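Long-range contacts in endo-beta-1,4-glucanase (cellulase B) (Bacillus halodurans, PDB 4V2X), which probably hydrolyses beta-1,4-glucan chains as a three-module family 5 glycoside hydrolase, with its carbohydrate-binding module contributing to breakdown of xyloglucan and beta-1,3-1,4-glucans: residues A[300-305]-A[349-354]; A[197-202]-A[242-247]; A[397-402]-A[478-483]; A[482-487]-A[500-505]. One frame throughout, in Å; residues are numbered along the deposited sequence. Where two conformers were deposited one is given.

Contact 2 closes before contact 1 opens, and contact 1 before contacts 3 and 4, which overlap at Thr-482 and Pro-483. Contacts 1 and 2 lie in the catalytic barrel of eight parallel strands, their centres about 20 Å apart. They touch where Arg-303 NE reaches Thr-247 O. Contact 1 joins the middle of helix 291-309 to the C-terminal end of helix 334-350 and the turn after it; contact 2 joins the loops after strands 190-193 and 238-241. The centres of contacts 3 and 4 are about 11 Å apart. There strand 473-480 of a mixed sheet leads into strand 484-491 of the next, antiparallel sheet. The pairs lie over 40 Å apart, centre to centre, which reflects the modular build.

Contact 1: residues A[300-305]-A[349-354]; sequences AFDRVH and NERDIT
This contact belongs to the outer helix layer of the catalytic (beta/alpha)8 barrel. Helix 291-309 packs here against the Schellman motif that ends helix 334-350 and leads into strand 354-357. Asp-352, with positive phi, is the C-prime residue of that motif. Just before it, Arg-351 reaches across to Phe-301, Asp-302 and His-305. Its chain runs extended from CG to NE. CD passes 3.7 Å from Phe-301 CB, and the guanidinium then meets Asp-302 side-on. NE and NH2 both bond to the one oxygen OD1, and both come from the same face of the carboxylate. The two planes are 30° apart. This is a salt bridge held by two N-H groups, and the remaining nitrogen NH1 bonds to His-347 O, which further fixes the rotation of the group. Beneath the polar layer, Ile-353 CD1 touches both Phe-301 CD1, at 3.7 Å, and Val-304 CG1, at 3.9 Å. These side chains also meet Leu-317 or Val-315 of strand 315-320. His-305 has CG anti to its backbone N (chi1 -175°), which turns the ring toward the helix end. There ND1 donates to Arg-351 O at 3.2 Å, with the oxygen in the ring plane.

Contact 2: residues A[197-202]-A[242-247]; sequences EPKFSQ and TMETAT
The two loops run closest at Glu-197 and Glu-244, whose CA atoms are 4.3 Å apart, and one backbone bond joins them: Glu-244 N donates to Pro-198 O at 2.8 Å, in the carbonyl plane. The same carbonyl oxygen lies 3.4 Å from Met-243 SD. The Met-243 chain bends at chi2 (72°) and chi3 (70°), and this carries its sulfur to the edge of the Phe-200 ring. SD is 3.8 Å from Phe-200 CE2; seen from the ring centroid it lies 76° off the normal, in a Met-aromatic contact. Next to this, Pro-198 CG rests 3.7 Å from Thr-242 O. Glu-197 crosses Thr-245 at a slant, with CG of the glutamate 3.3 Å from Thr-245 OG1. That hydroxyl donates to Glu-244 O of its own loop. The carboxylate of Glu-197 reaches past it to His-272 ND1 through OE2, and Glu-319 OE1 lies close to the same oxygen. Lys-199 CB packs on Glu-244 CG at 4.0 Å, while Glu-244 OE2 accepts from Gly-205 N. A cacodylate ion, probably from the crystallisation liquor, lies about 3 Å from the Glu-197 side chain. Loops following barrel strands, here 190-193 and 238-241, typically line the active-site cleft of a family 5 (beta/alpha)8 barrel. Pro-198 ends an Asn-Glu-Pro sequence like that in which family 5 enzymes carry their acid/base glutamate, consistent with an active-site place for Glu-197.

Contact 3: residues A[397-402]-A[478-483]; sequences YLKQGD and NTYRTP
Tyr-480 has CG between its backbone N and carbonyl carbon (chi1 76°), which lays its ring across the neighbouring strand against Tyr-397 and Lys-399. Tyr-397 has CG anti to its carbonyl carbon. Its edge points toward the face of Tyr-480 in an offset edge-to-face pair. The planes stand at 90° and the centroids are 5.5 Å apart. Lys-399 CA lies over the face of the Tyr-480 ring, 4.0 Å from its centroid, as a CH-pi contact. The lysine chain bends at chi2, and CD comes within 3.5 Å of Tyr-480 CE2. Beneath these groups run two parallel strands, 395-399 and 473-480, at the edge of the mixed sheet of the immunoglobulin-like module. Leu-398 N donates to Asn-478 O, Tyr-480 N to Leu-398 O, and Gln-400 N to Tyr-480 O, the last at 2.7 Å and nearly straight (176°). A type II turn begins at Lys-399, the last strand residue, and runs to Asp-402. Gln-400 CB packs 3.6 Å from Thr-479 CG2; Thr-479 and Leu-398 share a face, on which Ala-452 of helix 445-452 also packs. A water donates to Gln-400 OE1 at 2.6 Å and accepts from Arg-481 NE, while Gln-400 NE2 bonds to Gly-455 O.

Contact 4: residues A[482-487]-A[500-505]; sequences TPVLQS and SFNGNS
Backbone bonds pair Val-484 with Ser-500 as an antiparallel hydrogen-bonded pair: Val-484 N donates to Ser-500 O at 3.0 Å, and Ser-500 N donates to Val-484 O at 2.8 Å. The pair closes one end of the ladder between strands 484-491 and 495-500 in the antiparallel sheet of the CBM46 module. Chain 500-505 then folds into a type I' turn from Phe-501 to Asn-504. Two side-chain amides make the next group of bonds. Asn-502 ND2 reaches across to Thr-482 O at 3.0 Å; the bond is nearly straight (168°), and the oxygen lies in the amide plane. Asn-504 has CG anti to its carbonyl carbon (chi1 -66°), and its ND2 turns back to Phe-501 O at 2.8 Å. That carbonyl also accepts the turn's own bond from Asn-504 N. ND2 also donates to Arg-481 O, and at the other end of the amide OD1 is bonded to Ser-566 OG. Van der Waals packing centres on Pro-483, whose CG lies 3.5 Å from Asn-504 ND2. Phe-564 of strand 556-564 and Val-570 of strand 569-577 touch the same ring. On the Val-484 and Ser-500 face, a water bridges Gln-486 NE2 and Ser-500 OG. With both Phe-501 O and the Asn-504 amide gripped more than once, these bonds would be expected to hold the turn in shape and to tie it to the chain coming from the preceding module.

Contact 1: residues A[300-305]-A[349-354]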
loop_
_atom_site.group_PDB
_atom_site.type_symbol
_atom_site.label_atom_id
_atom_site.label_comp_id
_atom_site.label_asym_id
_atom_site.label_seq_id
_atom_site.Cartn_x
_atom_site.Cartn_y
_atom_site.Cartn_z
ATOM N N ALA A 300 -19.927 -11.987 2.869
ATOM C CA ALA A 300 -18.537 -12.094 3.296
ATOM C C ALA A 300 -17.790 -13.165 2.513
ATOM O O ALA A 300 -16.704 -12.928 1.987
ATOM C CB ALA A 300 -18.456 -12.373 4.789
ATOM N N PHE A 301 -18.369 -14.349 2.410
ATOM C CA PHE A 301 -17.655 -15.418 1.754
ATOM C C PHE A 301 -17.722 -15.322 0.239
ATOM O O PHE A 301 -16.844 -15.825 -0.430
ATOM C CB PHE A 301 -18.036 -16.760 2.367
ATOM C CG PHE A 301 -17.543 -16.883 3.777
ATOM C CD1 PHE A 301 -16.182 -16.993 4.027
ATOM C CD2 PHE A 301 -18.412 -16.781 4.856
ATOM C CE1 PHE A 301 -15.700 -17.053 5.316
ATOM C CE2 PHE A 301 -17.937 -16.833 6.154
ATOM C CZ PHE A 301 -16.581 -16.980 6.386
ATOM N N ASP A 302 -18.701 -14.598 -0.299
ATOM C CA ASP A 302 -18.634 -14.238 -1.717
ATOM C C ASP A 302 -17.409 -13.356 -1.965
ATOM O O ASP A 302 -16.695 -13.557 -2.939
ATOM C CB ASP A 302 -19.903 -13.522 -2.187
ATOM C CG ASP A 302 -21.027 -14.482 -2.566
ATOM O OD1 ASP A 302 -20.812 -15.721 -2.611
ATOM O OD2 ASP A 302 -22.135 -13.985 -2.851
ATOM N N ARG A 303 -17.173 -12.372 -1.093
ATOM C CA ARG A 303 -16.000 -11.508 -1.227
ATOM C C ARG A 303 -14.717 -12.338 -1.165
ATOM O O ARG A 303 -13.815 -12.188 -1.984
ATOM C CB ARG A 303 -15.958 -10.434 -0.135
ATOM C CG ARG A 303 -17.024 -9.354 -0.231
ATOM C CD ARG A 303 -16.706 -8.183 0.690
ATOM N NE ARG A 303 -16.677 -8.537 2.112
ATOM C CZ ARG A 303 -17.718 -8.484 2.945
ATOM N NH1 ARG A 303 -18.922 -8.116 2.517
ATOM N NH2 ARG A 303 -17.564 -8.813 4.224
ATOM N N VAL A 304 -14.660 -13.232 -0.192
ATOM C CA VAL A 304 -13.500 -14.085 -0.002
ATOM C C VAL A 304 -13.271 -14.973 -1.235
ATOM O O VAL A 304 -12.147 -15.107 -1.713
ATOM C CB VAL A 304 -13.657 -14.945 1.266
ATOM C CG1 VAL A 304 -12.565 -15.995 1.366
ATOM C CG2 VAL A 304 -13.642 -14.056 2.506
ATOM N N HIS A 305 -14.342 -15.558 -1.751
ATOM C CA HIS A 305 -14.223 -16.434 -2.905
ATOM C C HIS A 305 -13.779 -15.650 -4.145
ATOM O O HIS A 305 -12.860 -16.061 -4.853
ATOM C CB HIS A 305 -15.535 -17.164 -3.180
ATOM C CG HIS A 305 -15.421 -18.161 -4.286
ATOM N ND1 HIS A 305 -15.031 -19.466 -4.079
ATOM C CD2 HIS A 305 -15.573 -18.020 -5.622
ATOM C CE1 HIS A 305 -14.987 -20.096 -5.240
ATOM N NE2 HIS A 305 -15.306 -19.239 -6.193
ATOM N N ASN A 349 -18.473 -24.847 1.988
ATOM C CA ASN A 349 -18.295 -25.953 1.044
ATOM C C ASN A 349 -18.485 -25.500 -0.390
ATOM O O ASN A 349 -17.700 -25.858 -1.270
ATOM C CB ASN A 349 -19.269 -27.099 1.345
ATOM C CG ASN A 349 -18.890 -27.883 2.584
ATOM O OD1 ASN A 349 -17.749 -27.864 3.028
ATOM N ND2 ASN A 349 -19.856 -28.579 3.148
ATOM N N GLU A 350 -19.539 -24.719 -0.617
ATOM C CA GLU A 350 -19.838 -24.179 -1.937
ATOM C C GLU A 350 -18.663 -23.377 -2.484
ATOM O O GLU A 350 -18.431 -23.356 -3.689
ATOM C CB GLU A 350 -21.079 -23.289 -1.880
ATOM C CG GLU A 350 -22.385 -24.054 -1.769
ATOM C CD GLU A 350 -22.725 -24.801 -3.045
ATOM O OE1 GLU A 350 -22.624 -24.191 -4.134
ATOM O OE2 GLU A 350 -23.089 -25.990 -2.955
ATOM N N ARG A 351 -17.931 -22.715 -1.591
ATOM C CA ARG A 351 -16.838 -21.828 -1.986
ATOM C C ARG A 351 -15.444 -22.427 -1.756
ATOM O O ARG A 351 -14.441 -21.716 -1.826
ATOM C CB ARG A 351 -17.016 -20.490 -1.261
ATOM C CG ARG A 351 -18.270 -19.751 -1.729
ATOM C CD ARG A 351 -18.696 -18.663 -0.754
ATOM N NE ARG A 351 -19.945 -18.009 -1.156
ATOM C CZ ARG A 351 -21.159 -18.534 -1.011
ATOM N NH1 ARG A 351 -21.301 -19.744 -0.483
ATOM N NH2 ARG A 351 -22.236 -17.858 -1.419
ATOM N N ASP A 352 -15.375 -23.732 -1.495
ATOM C CA ASP A 352 -14.094 -24.443 -1.401
ATOM C C ASP A 352 -13.208 -23.908 -0.278
ATOM O O ASP A 352 -11.981 -23.943 -0.380
ATOM C CB ASP A 352 -13.341 -24.346 -2.743
ATOM C CG ASP A 352 -12.294 -25.443 -2.929
ATOM O OD1 ASP A 352 -12.469 -26.562 -2.402
ATOM O OD2 ASP A 352 -11.293 -25.183 -3.631
ATOM N N ILE A 353 -13.825 -23.421 0.796
ATOM C CA ILE A 353 -13.071 -22.838 1.900
ATOM C C ILE A 353 -12.879 -23.889 2.990
ATOM O O ILE A 353 -13.840 -24.454 3.511
ATOM C CB ILE A 353 -13.771 -21.576 2.443
ATOM C CG1 ILE A 353 -13.703 -20.456 1.391
ATOM C CG2 ILE A 353 -13.113 -21.113 3.744
ATOM C CD1 ILE A 353 -14.638 -19.290 1.641
ATOM N N THR A 354 -11.623 -24.158 3.329
ATOM C CA THR A 354 -11.318 -25.064 4.428
ATOM C C THR A 354 -11.542 -24.339 5.757
ATOM O O THR A 354 -11.130 -23.196 5.916
ATOM C CB THR A 354 -9.884 -25.605 4.302
ATOM O OG1 THR A 354 -9.862 -26.587 3.253
ATOM C CG2 THR A 354 -9.400 -26.232 5.600
#

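Contact 2: residues A[197-202]-A[242-247]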
loop_
_atom_site.group_PDB
_atom_site.type_symbol
_atom_site.label_atom_id
_atom_site.label_comp_id
_atom_site.label_asym_id
_atom_site.label_seq_id
_atom_site.Cartn_x
_atom_site.Cartn_y
_atom_site.Cartn_z
ATOM N N GLU A 197 -4.712 -12.675 13.971
ATOM C CA GLU A 197 -5.589 -11.503 14.129
ATOM C C GLU A 197 -4.816 -10.186 14.314
ATOM O O GLU A 197 -4.999 -9.471 15.306
ATOM C CB GLU A 197 -6.556 -11.742 15.302
ATOM C CG GLU A 197 -7.450 -12.953 15.067
ATOM C CD GLU A 197 -8.504 -13.211 16.131
ATOM O OE1 GLU A 197 -8.434 -12.655 17.244
ATOM O OE2 GLU A 197 -9.427 -14.007 15.835
ATOM N N PRO A 198 -3.936 -9.855 13.356
ATOM C CA PRO A 198 -3.094 -8.672 13.519
ATOM C C PRO A 198 -3.873 -7.363 13.571
ATOM O O PRO A 198 -4.851 -7.191 12.853
ATOM C CB PRO A 198 -2.191 -8.707 12.282
ATOM C CG PRO A 198 -2.928 -9.539 11.295
ATOM C CD PRO A 198 -3.624 -10.578 12.114
ATOM N N LYS A 199 -3.442 -6.465 14.447
ATOM C CA LYS A 199 -3.961 -5.102 14.478
ATOM C C LYS A 199 -2.939 -4.225 15.187
ATOM O O LYS A 199 -1.989 -4.742 15.780
ATOM C CB LYS A 199 -5.326 -5.040 15.161
ATOM C CG LYS A 199 -5.349 -5.460 16.618
ATOM C CD LYS A 199 -6.773 -5.492 17.145
ATOM C CE LYS A 199 -6.814 -5.556 18.663
ATOM N NZ LYS A 199 -5.988 -6.648 19.241
ATOM N N PHE A 200 -3.115 -2.909 15.100
ATOM C CA PHE A 200 -2.095 -1.978 15.593
ATOM C C PHE A 200 -2.679 -0.892 16.468
ATOM O O PHE A 200 -2.150 0.214 16.568
ATOM C CB PHE A 200 -1.289 -1.433 14.415
ATOM C CG PHE A 200 -0.595 -2.508 13.669
ATOM C CD1 PHE A 200 0.633 -2.989 14.108
ATOM C CD2 PHE A 200 -1.211 -3.130 12.590
ATOM C CE1 PHE A 200 1.255 -4.037 13.460
ATOM C CE2 PHE A 200 -0.596 -4.183 11.942
ATOM C CZ PHE A 200 0.642 -4.631 12.370
ATOM N N SER A 201 -3.775 -1.250 17.119
ATOM C CA SER A 201 -4.324 -0.497 18.217
ATOM C C SER A 201 -4.579 -1.517 19.307
ATOM O O SER A 201 -4.711 -2.713 19.024
ATOM C CB SER A 201 -5.631 0.166 17.801
ATOM O OG SER A 201 -6.337 0.619 18.940
ATOM N N GLN A 202 -4.661 -1.061 20.554
ATOM C CA GLN A 202 -5.068 -1.953 21.633
ATOM C C GLN A 202 -6.539 -2.363 21.462
ATOM O O GLN A 202 -6.968 -3.364 22.025
ATOM C CB GLN A 202 -4.833 -1.319 23.014
ATOM C CG GLN A 202 -5.884 -0.303 23.446
ATOM C CD GLN A 202 -5.914 -0.080 24.953
ATOM O OE1 GLN A 202 -4.898 -0.220 25.635
ATOM N NE2 GLN A 202 -7.083 0.280 25.476
ATOM N N THR A 242 -5.583 -11.413 6.748
ATOM C CA THR A 242 -6.047 -10.036 6.659
ATOM C C THR A 242 -5.934 -9.359 8.027
ATOM O O THR A 242 -5.818 -10.029 9.065
ATOM C CB THR A 242 -7.526 -9.972 6.247
ATOM O OG1 THR A 242 -8.294 -10.772 7.151
ATOM C CG2 THR A 242 -7.724 -10.487 4.855
ATOM N N MET A 243 -5.999 -8.032 8.032
ATOM C CA MET A 243 -6.066 -7.266 9.286
ATOM C C MET A 243 -7.270 -7.745 10.093
ATOM O O MET A 243 -8.375 -7.895 9.544
ATOM C CB MET A 243 -6.198 -5.760 9.014
ATOM C CG MET A 243 -5.860 -4.870 10.210
ATOM S SD MET A 243 -4.094 -4.815 10.592
ATOM C CE MET A 243 -3.501 -3.897 9.174
ATOM N N GLU A 244 -7.031 -8.012 11.377
ATOM C CA GLU A 244 -8.048 -8.528 12.313
ATOM C C GLU A 244 -8.662 -9.858 11.869
ATOM O O GLU A 244 -9.677 -10.289 12.421
ATOM C CB GLU A 244 -9.152 -7.484 12.544
ATOM C CG GLU A 244 -8.683 -6.240 13.274
ATOM C CD GLU A 244 -9.808 -5.279 13.622
ATOM O OE1 GLU A 244 -10.964 -5.491 13.195
ATOM O OE2 GLU A 244 -9.531 -4.305 14.342
ATOM N N THR A 245 -8.018 -10.522 10.911
ATOM C CA THR A 245 -8.591 -11.652 10.168
ATOM C C THR A 245 -10.033 -11.381 9.723
ATOM O O THR A 245 -10.852 -12.299 9.633
ATOM C CB THR A 245 -8.495 -12.985 10.938
ATOM O OG1 THR A 245 -9.127 -12.850 12.218
ATOM C CG2 THR A 245 -7.012 -13.430 11.109
ATOM N N ALA A 246 -10.302 -10.121 9.382
ATOM C CA ALA A 246 -11.629 -9.676 8.971
ATOM C C ALA A 246 -11.809 -9.823 7.455
ATOM O O ALA A 246 -10.859 -10.111 6.736
ATOM C CB ALA A 246 -11.840 -8.239 9.408
ATOM N N THR A 247 -13.031 -9.625 6.975
ATOM C CA THR A 247 -13.376 -9.952 5.586
ATOM C C THR A 247 -13.878 -8.782 4.741
ATOM O O THR A 247 -14.345 -8.997 3.632
ATOM C CB THR A 247 -14.466 -11.044 5.526
ATOM O OG1 THR A 247 -15.691 -10.537 6.079
ATOM C CG2 THR A 247 -14.031 -12.292 6.273
#

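Contact 3: residues A[397-402]-A[478-483]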
loop_
_atom_site.group_PDB
_atom_site.type_symbol
_atom_site.label_atom_id
_atom_site.label_comp_id
_atom_site.label_asym_id
_atom_site.label_seq_id
_atom_site.Cartn_x
_atom_site.Cartn_y
_atom_site.Cartn_z
ATOM N N TYR A 397 -43.998 -26.382 22.158
ATOM C CA TYR A 397 -44.486 -26.008 23.482
ATOM C C TYR A 397 -45.963 -26.345 23.643
ATOM O O TYR A 397 -46.765 -26.105 22.738
ATOM C CB TYR A 397 -44.272 -24.528 23.737
ATOM C CG TYR A 397 -42.920 -24.182 24.297
ATOM C CD1 TYR A 397 -42.643 -24.352 25.646
ATOM C CD2 TYR A 397 -41.925 -23.650 23.487
ATOM C CE1 TYR A 397 -41.403 -24.020 26.174
ATOM C CE2 TYR A 397 -40.682 -23.315 24.004
ATOM C CZ TYR A 397 -40.427 -23.499 25.343
ATOM O OH TYR A 397 -39.206 -23.162 25.870
ATOM N N LEU A 398 -46.301 -26.890 24.808
ATOM C CA LEU A 398 -47.679 -27.201 25.175
ATOM C C LEU A 398 -48.034 -26.473 26.466
ATOM O O LEU A 398 -47.362 -26.649 27.475
ATOM C CB LEU A 398 -47.819 -28.704 25.387
ATOM C CG LEU A 398 -47.338 -29.599 24.242
ATOM C CD1 LEU A 398 -47.351 -31.054 24.665
ATOM C CD2 LEU A 398 -48.196 -29.380 23.008
ATOM N N LYS A 399 -49.098 -25.671 26.437
ATOM C CA LYS A 399 -49.531 -24.933 27.626
ATOM C C LYS A 399 -50.216 -25.902 28.592
ATOM O O LYS A 399 -51.216 -26.532 28.244
ATOM C CB LYS A 399 -50.482 -23.800 27.236
ATOM C CG LYS A 399 -50.969 -22.943 28.401
ATOM C CD LYS A 399 -50.029 -21.795 28.724
ATOM C CE LYS A 399 -50.703 -20.769 29.618
ATOM N NZ LYS A 399 -51.794 -20.020 28.931
ATOM N N GLN A 400 -49.671 -26.025 29.798
ATOM C CA GLN A 400 -50.236 -26.916 30.803
ATOM C C GLN A 400 -51.668 -26.489 31.086
ATOM O O GLN A 400 -51.948 -25.299 31.239
ATOM C CB GLN A 400 -49.413 -26.866 32.089
ATOM C CG GLN A 400 -49.708 -27.989 33.075
ATOM C CD GLN A 400 -49.139 -27.694 34.447
ATOM O OE1 GLN A 400 -49.367 -26.622 34.993
ATOM N NE2 GLN A 400 -48.384 -28.634 35.003
ATOM N N GLY A 401 -52.578 -27.456 31.124
ATOM C CA GLY A 401 -53.985 -27.163 31.353
ATOM C C GLY A 401 -54.833 -27.026 30.099
ATOM O O GLY A 401 -56.057 -27.165 30.170
ATOM N N ASP A 402 -54.202 -26.739 28.957
ATOM C CA ASP A 402 -54.922 -26.610 27.685
ATOM C C ASP A 402 -55.059 -27.951 27.001
ATOM O O ASP A 402 -54.223 -28.835 27.169
ATOM C CB ASP A 402 -54.197 -25.659 26.726
ATOM C CG ASP A 402 -54.405 -24.201 27.072
ATOM O OD1 ASP A 402 -55.053 -23.913 28.095
ATOM O OD2 ASP A 402 -53.925 -23.343 26.307
ATOM N N ASN A 478 -42.139 -29.638 25.213
ATOM C CA ASN A 478 -42.066 -28.935 26.491
ATOM C C ASN A 478 -43.432 -28.507 26.982
ATOM O O ASN A 478 -44.193 -27.893 26.238
ATOM C CB ASN A 478 -41.203 -27.677 26.347
ATOM C CG ASN A 478 -39.795 -27.984 25.874
ATOM O OD1 ASN A 478 -39.242 -29.037 26.180
ATOM N ND2 ASN A 478 -39.210 -27.064 25.106
ATOM N N THR A 479 -43.742 -28.820 28.236
ATOM C CA THR A 479 -44.949 -28.304 28.860
ATOM C C THR A 479 -44.584 -27.080 29.684
ATOM O O THR A 479 -43.597 -27.098 30.417
ATOM C CB THR A 479 -45.608 -29.361 29.759
ATOM O OG1 THR A 479 -45.969 -30.495 28.960
ATOM C CG2 THR A 479 -46.847 -28.800 30.427
ATOM N N TYR A 480 -45.378 -26.020 29.551
ATOM C CA TYR A 480 -45.115 -24.773 30.262
ATOM C C TYR A 480 -46.385 -24.162 30.855
ATOM O O TYR A 480 -47.507 -24.466 30.431
ATOM C CB TYR A 480 -44.447 -23.759 29.324
ATOM C CG TYR A 480 -45.401 -23.108 28.334
ATOM C CD1 TYR A 480 -45.819 -23.787 27.193
ATOM C CD2 TYR A 480 -45.899 -21.831 28.552
ATOM C CE1 TYR A 480 -46.694 -23.204 26.295
ATOM C CE2 TYR A 480 -46.772 -21.240 27.655
ATOM C CZ TYR A 480 -47.161 -21.934 26.523
ATOM O OH TYR A 480 -48.036 -21.363 25.622
ATOM N N ARG A 481 -46.179 -23.310 31.863
ATOM C CA ARG A 481 -47.192 -22.369 32.341
ATOM C C ARG A 481 -46.579 -20.980 32.299
ATOM O O ARG A 481 -45.367 -20.831 32.156
ATOM C CB ARG A 481 -47.597 -22.642 33.784
ATOM C CG ARG A 481 -47.542 -24.086 34.216
ATOM C CD ARG A 481 -47.832 -24.197 35.699
ATOM N NE ARG A 481 -49.135 -23.618 36.026
ATOM C CZ ARG A 481 -49.360 -22.718 36.983
ATOM N NH1 ARG A 481 -48.377 -22.277 37.759
ATOM N NH2 ARG A 481 -50.592 -22.269 37.178
ATOM N N THR A 482 -47.410 -19.962 32.466
ATOM C CA THR A 482 -46.903 -18.599 32.519
ATOM C C THR A 482 -45.808 -18.525 33.590
ATOM O O THR A 482 -46.022 -18.965 34.726
ATOM C CB THR A 482 -48.027 -17.584 32.809
ATOM O OG1 THR A 482 -48.895 -17.514 31.671
ATOM C CG2 THR A 482 -47.460 -16.191 33.082
ATOM N N PRO A 483 -44.624 -18.006 33.220
ATOM C CA PRO A 483 -43.574 -17.840 34.219
ATOM C C PRO A 483 -43.921 -16.694 35.151
ATOM O O PRO A 483 -44.626 -15.768 34.751
ATOM C CB PRO A 483 -42.322 -17.521 33.397
ATOM C CG PRO A 483 -42.768 -17.312 31.992
ATOM C CD PRO A 483 -44.258 -17.400 31.929
HETATM O O HOH W 1 -51.624 -25.397 35.018
#

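Contact 4: residues A[482-487]-A[500-505]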
loop_
_atom_site.group_PDB
_atom_site.type_symbol
_atom_site.label_atom_id
_atom_site.label_comp_id
_atom_site.label_asym_id
_atom_site.label_seq_id
_atom_site.Cartn_x
_atom_site.Cartn_y
_atom_site.Cartn_z
ATOM N N THR A 482 -47.410 -19.962 32.466
ATOM C CA THR A 482 -46.903 -18.599 32.519
ATOM C C THR A 482 -45.808 -18.525 33.590
ATOM O O THR A 482 -46.022 -18.965 34.726
ATOM C CB THR A 482 -48.027 -17.584 32.809
ATOM O OG1 THR A 482 -48.895 -17.514 31.671
ATOM C CG2 THR A 482 -47.460 -16.191 33.082
ATOM N N PRO A 483 -44.624 -18.006 33.220
ATOM C CA PRO A 483 -43.574 -17.840 34.219
ATOM C C PRO A 483 -43.921 -16.694 35.151
ATOM O O PRO A 483 -44.626 -15.768 34.751
ATOM C CB PRO A 483 -42.322 -17.521 33.397
ATOM C CG PRO A 483 -42.768 -17.312 31.992
ATOM C CD PRO A 483 -44.258 -17.400 31.929
ATOM N N VAL A 484 -43.440 -16.775 36.386
ATOM C CA VAL A 484 -43.786 -15.812 37.413
ATOM C C VAL A 484 -42.500 -15.287 38.020
ATOM O O VAL A 484 -41.643 -16.068 38.425
ATOM C CB VAL A 484 -44.658 -16.446 38.520
ATOM C CG1 VAL A 484 -45.078 -15.396 39.538
ATOM C CG2 VAL A 484 -45.884 -17.117 37.918
ATOM N N LEU A 485 -42.373 -13.965 38.055
ATOM C CA LEU A 485 -41.283 -13.298 38.756
ATOM C C LEU A 485 -41.839 -12.675 40.024
ATOM O O LEU A 485 -43.023 -12.322 40.090
ATOM C CB LEU A 485 -40.657 -12.220 37.871
ATOM C CG LEU A 485 -40.069 -12.730 36.557
ATOM C CD1 LEU A 485 -39.607 -11.563 35.699
ATOM C CD2 LEU A 485 -38.926 -13.702 36.792
ATOM N N GLN A 486 -40.985 -12.536 41.030
ATOM C CA GLN A 486 -41.431 -12.011 42.311
ATOM C C GLN A 486 -40.731 -10.712 42.666
ATOM O O GLN A 486 -39.568 -10.496 42.318
ATOM C CB GLN A 486 -41.209 -13.041 43.419
ATOM C CG GLN A 486 -41.796 -14.416 43.139
ATOM C CD GLN A 486 -43.317 -14.433 43.115
ATOM O OE1 GLN A 486 -43.971 -13.418 43.343
ATOM N NE2 GLN A 486 -43.887 -15.598 42.837
ATOM N N SER A 487 -41.475 -9.855 43.358
ATOM C CA SER A 487 -40.939 -8.628 43.926
ATOM C C SER A 487 -39.815 -8.959 44.887
ATOM O O SER A 487 -39.799 -10.027 45.497
ATOM C CB SER A 487 -42.039 -7.860 44.642
ATOM O OG SER A 487 -43.051 -7.446 43.737
ATOM N N SER A 500 -40.052 -18.282 38.923
ATOM C CA SER A 500 -40.590 -19.587 38.590
ATOM C C SER A 500 -40.637 -19.685 37.079
ATOM O O SER A 500 -41.552 -19.154 36.451
ATOM C CB SER A 500 -41.998 -19.739 39.157
ATOM O OG SER A 500 -41.991 -19.610 40.570
ATOM N N PHE A 501 -39.649 -20.353 36.495
ATOM C CA PHE A 501 -39.559 -20.453 35.043
ATOM C C PHE A 501 -40.696 -21.296 34.472
ATOM O O PHE A 501 -41.102 -21.086 33.334
ATOM C CB PHE A 501 -38.190 -20.975 34.604
ATOM C CG PHE A 501 -37.090 -19.967 34.774
ATOM C CD1 PHE A 501 -36.908 -18.954 33.839
ATOM C CD2 PHE A 501 -36.251 -20.014 35.872
ATOM C CE1 PHE A 501 -35.901 -18.015 33.995
ATOM C CE2 PHE A 501 -35.244 -19.076 36.037
ATOM C CZ PHE A 501 -35.068 -18.076 35.100
ATOM N N ASN A 502 -41.216 -22.224 35.281
ATOM C CA ASN A 502 -42.422 -22.979 34.943
ATOM C C ASN A 502 -42.359 -23.622 33.550
ATOM O O ASN A 502 -43.293 -23.516 32.759
ATOM C CB ASN A 502 -43.670 -22.088 35.094
ATOM C CG ASN A 502 -44.065 -21.869 36.542
ATOM O OD1 ASN A 502 -43.711 -22.657 37.424
ATOM N ND2 ASN A 502 -44.815 -20.796 36.799
ATOM N N GLY A 503 -41.242 -24.291 33.266
ATOM C CA GLY A 503 -41.056 -25.002 32.004
ATOM C C GLY A 503 -40.605 -24.149 30.831
ATOM O O GLY A 503 -40.464 -24.660 29.715
ATOM N N ASN A 504 -40.370 -22.856 31.072
ATOM C CA ASN A 504 -39.967 -21.927 30.016
ATOM C C ASN A 504 -38.464 -21.740 29.923
ATOM O O ASN A 504 -37.740 -21.902 30.908
ATOM C CB ASN A 504 -40.606 -20.556 30.229
ATOM C CG ASN A 504 -42.103 -20.587 30.067
ATOM O OD1 ASN A 504 -42.610 -20.500 28.950
ATOM N ND2 ASN A 504 -42.823 -20.718 31.181
ATOM N N SER A 505 -38.017 -21.395 28.718
ATOM C CA SER A 505 -36.635 -21.026 28.458
ATOM C C SER A 505 -36.597 -19.548 28.081
ATOM O O SER A 505 -37.380 -19.104 27.238
ATOM C CB SER A 505 -36.076 -21.873 27.317
ATOM O OG SER A 505 -34.794 -21.429 26.916
HETATM O O HOH W 2 -41.724 -17.475 42.060
#